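Local coordinates for alpha-fucosidase (PDB 2EAB), which probably cleaves alpha-1,2-linked L-fucose from the ends of glycans, this chain being the catalytic part of a longer, calcium-binding and probably membrane-anchored protein, at residues H677-H682 with T721-G726. Numbering follows the deposited sequence.
Sequences HRHMSH and TGWAIG. With EDO (1,2-ethanediol), chain D.
Trp723 points the far corner of its six-membered ring into the face of His679: CH2 sits over the centre of the imidazole, 3.4 Å from His679 NE2. The planes are inclined at 47° with centroids 4.4 Å apart, an oblique aromatic pair. Beside it, Arg678 has CG anti to its backbone N (chi1 -171°), and the chain, extended from CG to NE, brings its guanidinium over one face of the indole, NH1 lying 3.6 Å from Trp723 NE1 and CZ offset toward the rim, while Ala724 CB meets Arg678 NE at 3.6 Å. The guanidinium ends at Thr721, where NH2 gives a weak hydrogen bond to the carbonyl O (3.2 Å, N-H...O angle 131°). Its stronger tie is from NE to Asn720 OD1, which anchors the group beside 721-726; Thr721 OG1 bonds to His761 O. At the edge of the imidazole, in its plane, O1 of a 1,2-ethanediol, probably from the crystallisation liquor, lies 3.2 Å from His679 CD2 and donates to Ser681 OG at 2.8 Å; Ser681 OG also bonds to Pro566 O. An alanine at His679 would probably leave the tip of Trp723 without its flat partner and open a gap between indole and diol. Further out, Arg710 NE holds His679 O and Arg728 NH2 holds Arg678 O. The arrangement ties a loop to the N-terminal part of helix 722-734 within the (alpha/alpha)6-barrel catalytic domain of glycoside hydrolase family 95.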
ATOM      1  N   HIS A 677      13.801 -12.725 -14.953  1.00 10.28           N
ATOM      2  CA  HIS A 677      13.485 -12.888 -13.533  1.00  9.66           C
ATOM      3  C   HIS A 677      12.368 -11.940 -13.096  1.00  9.54           C
ATOM      4  O   HIS A 677      12.334 -10.778 -13.504  1.00  9.53           O
ATOM      5  CB  HIS A 677      14.727 -12.694 -12.668  1.00  9.60           C
ATOM      6  CG  HIS A 677      14.487 -12.935 -11.210  1.00  8.83           C
ATOM      7  ND1 HIS A 677      14.101 -14.161 -10.713  1.00  9.26           N
ATOM      8  CD2 HIS A 677      14.559 -12.102 -10.142  1.00  8.68           C
ATOM      9  CE1 HIS A 677      13.947 -14.073  -9.403  1.00  9.65           C
ATOM     10  NE2 HIS A 677      14.221 -12.835  -9.031  1.00  9.48           N
ATOM     11  N   ARG A 678      11.458 -12.444 -12.267  1.00  9.45           N
ATOM     12  CA  ARG A 678      10.259 -11.700 -11.881  1.00  9.43           C
ATOM     13  C   ARG A 678      10.553 -10.437 -11.065  1.00  9.10           C
ATOM     14  O   ARG A 678       9.923  -9.395 -11.273  1.00  9.60           O
ATOM     15  CB  ARG A 678       9.284 -12.606 -11.129  1.00  9.36           C
ATOM     16  CG  ARG A 678       7.929 -11.978 -10.891  1.00 10.20           C
ATOM     17  CD  ARG A 678       6.936 -13.021 -10.452  1.00 11.46           C
ATOM     18  NE  ARG A 678       5.592 -12.472 -10.321  1.00 10.77           N
ATOM     19  CZ  ARG A 678       4.865 -12.528  -9.211  1.00 10.47           C
ATOM     20  NH1 ARG A 678       5.338 -13.126  -8.121  1.00 10.07           N
ATOM     21  NH2 ARG A 678       3.649 -12.005  -9.200  1.00 10.56           N
ATOM     22  N   HIS A 679      11.499 -10.532 -10.136  1.00  8.57           N
ATOM     23  CA  HIS A 679      11.931  -9.373  -9.367  1.00  8.31           C
ATOM     24  C   HIS A 679      12.861  -8.496 -10.198  1.00  7.71           C
ATOM     25  O   HIS A 679      13.560  -8.986 -11.081  1.00  8.05           O
ATOM     26  CB  HIS A 679      12.685  -9.814  -8.117  1.00  8.49           C
ATOM     27  CG  HIS A 679      11.815 -10.376  -7.036  1.00  9.35           C
ATOM     28  ND1 HIS A 679      11.291 -11.650  -7.081  1.00 11.43           N
ATOM     29  CD2 HIS A 679      11.413  -9.843  -5.860  1.00  9.20           C
ATOM     30  CE1 HIS A 679      10.582 -11.868  -5.987  1.00 11.73           C
ATOM     31  NE2 HIS A 679      10.639 -10.789  -5.230  1.00 12.36           N
ATOM     32  N   MET A 680      12.870  -7.204  -9.882  1.00  7.86           N
ATOM     33  CA  MET A 680      13.813  -6.244 -10.453  1.00  7.94           C
ATOM     34  C   MET A 680      14.349  -5.414  -9.291  1.00  7.44           C
ATOM     35  O   MET A 680      14.160  -4.192  -9.228  1.00  7.76           O
ATOM     36  CB  MET A 680      13.133  -5.347 -11.493  1.00  8.14           C
ATOM     37  CG  MET A 680      12.284  -6.097 -12.512  1.00  8.85           C
ATOM     38  SD  MET A 680      11.668  -5.071 -13.857  1.00  9.17           S
ATOM     39  CE  MET A 680      10.764  -3.815 -12.943  1.00 10.55           C
ATOM     40  N   SER A 681      15.008  -6.091  -8.359  1.00  7.36           N
ATOM     41  CA  SER A 681      15.388  -5.470  -7.092  1.00  7.17           C
ATOM     42  C   SER A 681      16.417  -4.360  -7.246  1.00  6.99           C
ATOM     43  O   SER A 681      16.517  -3.479  -6.400  1.00  7.15           O
ATOM     44  CB  SER A 681      15.893  -6.530  -6.114  1.00  7.25           C
ATOM     45  OG  SER A 681      14.878  -7.477  -5.831  1.00  7.12           O
ATOM     46  N   HIS A 682      17.168  -4.407  -8.338  1.00  6.50           N
ATOM     47  CA  HIS A 682      18.196  -3.411  -8.609  1.00  6.35           C
ATOM     48  C   HIS A 682      17.679  -2.144  -9.298  1.00  6.27           C
ATOM     49  O   HIS A 682      18.465  -1.237  -9.598  1.00  6.73           O
ATOM     50  CB  HIS A 682      19.310  -4.041  -9.444  1.00  6.64           C
ATOM     51  CG  HIS A 682      18.861  -4.534 -10.784  1.00  7.25           C
ATOM     52  ND1 HIS A 682      17.737  -5.314 -10.953  1.00  8.03           N
ATOM     53  CD2 HIS A 682      19.402  -4.375 -12.014  1.00  7.71           C
ATOM     54  CE1 HIS A 682      17.599  -5.601 -12.235  1.00  8.25           C
ATOM     55  NE2 HIS A 682      18.597  -5.043 -12.900  1.00  8.26           N
ATOM     56  N   THR A 721       1.621 -10.320 -12.843  1.00  9.23           N
ATOM     57  CA  THR A 721       0.517 -10.243 -11.904  1.00  9.12           C
ATOM     58  C   THR A 721       0.957  -9.577 -10.613  1.00  8.57           C
ATOM     59  O   THR A 721       2.158  -9.417 -10.354  1.00  8.60           O
ATOM     60  CB  THR A 721       0.012 -11.648 -11.538  1.00  9.14           C
ATOM     61  OG1 THR A 721       1.101 -12.387 -10.970  1.00  9.83           O
ATOM     62  CG2 THR A 721      -0.531 -12.394 -12.764  1.00  9.77           C
ATOM     63  N   GLY A 722      -0.027  -9.197  -9.804  1.00  8.50           N
ATOM     64  CA  GLY A 722       0.210  -8.722  -8.447  1.00  8.37           C
ATOM     65  C   GLY A 722       1.262  -7.636  -8.342  1.00  8.04           C
ATOM     66  O   GLY A 722       1.277  -6.688  -9.132  1.00  8.48           O
ATOM     67  N   TRP A 723       2.156  -7.781  -7.367  1.00  7.89           N
ATOM     68  CA  TRP A 723       3.162  -6.751  -7.106  1.00  8.07           C
ATOM     69  C   TRP A 723       4.092  -6.558  -8.303  1.00  7.98           C
ATOM     70  O   TRP A 723       4.600  -5.456  -8.529  1.00  7.94           O
ATOM     71  CB  TRP A 723       3.977  -7.045  -5.830  1.00  8.31           C
ATOM     72  CG  TRP A 723       4.750  -8.328  -5.891  1.00  8.43           C
ATOM     73  CD1 TRP A 723       4.368  -9.535  -5.386  1.00  8.87           C
ATOM     74  CD2 TRP A 723       6.029  -8.537  -6.508  1.00  8.51           C
ATOM     75  NE1 TRP A 723       5.324 -10.483  -5.651  1.00  9.35           N
ATOM     76  CE2 TRP A 723       6.352  -9.897  -6.341  1.00  8.85           C
ATOM     77  CE3 TRP A 723       6.932  -7.702  -7.187  1.00  7.84           C
ATOM     78  CZ2 TRP A 723       7.535 -10.450  -6.831  1.00  9.11           C
ATOM     79  CZ3 TRP A 723       8.105  -8.251  -7.679  1.00  8.54           C
ATOM     80  CH2 TRP A 723       8.399  -9.613  -7.494  1.00  9.15           C
ATOM     81  N   ALA A 724       4.327  -7.618  -9.072  1.00  8.04           N
ATOM     82  CA  ALA A 724       5.284  -7.534 -10.173  1.00  8.11           C
ATOM     83  C   ALA A 724       4.773  -6.627 -11.284  1.00  8.08           C
ATOM     84  O   ALA A 724       5.501  -5.764 -11.772  1.00  8.18           O
ATOM     85  CB  ALA A 724       5.631  -8.914 -10.702  1.00  8.13           C
ATOM     86  N   ILE A 725       3.514  -6.799 -11.671  1.00  8.33           N
ATOM     87  CA  ILE A 725       2.938  -5.912 -12.676  1.00  8.81           C
ATOM     88  C   ILE A 725       2.802  -4.478 -12.138  1.00  8.64           C
ATOM     89  O   ILE A 725       3.070  -3.517 -12.863  1.00  8.66           O
ATOM     90  CB  ILE A 725       1.622  -6.469 -13.307  1.00  9.25           C
ATOM     91  CG1 ILE A 725       1.304  -5.745 -14.620  1.00 10.15           C
ATOM     92  CG2 ILE A 725       0.446  -6.391 -12.342  1.00  9.93           C
ATOM     93  CD1 ILE A 725       2.318  -5.986 -15.711  1.00 11.58           C
ATOM     94  N   GLY A 726       2.429  -4.340 -10.867  1.00  8.53           N
ATOM     95  CA  GLY A 726       2.362  -3.015 -10.240  1.00  8.22           C
ATOM     96  C   GLY A 726       3.698  -2.294 -10.290  1.00  7.76           C
ATOM     97  O   GLY A 726       3.766  -1.117 -10.661  1.00  8.38           O
TER
HETATM   98  C1  EDO D4804      12.294  -5.836  -4.088  1.00 29.74           C
HETATM   99  O1  EDO D4804      12.256  -6.760  -5.286  1.00 30.59           O
HETATM  100  C2  EDO D4804      12.632  -6.766  -2.857  1.00 30.60           C
HETATM  101  O2  EDO D4804      11.452  -7.655  -2.593  1.00 27.98           O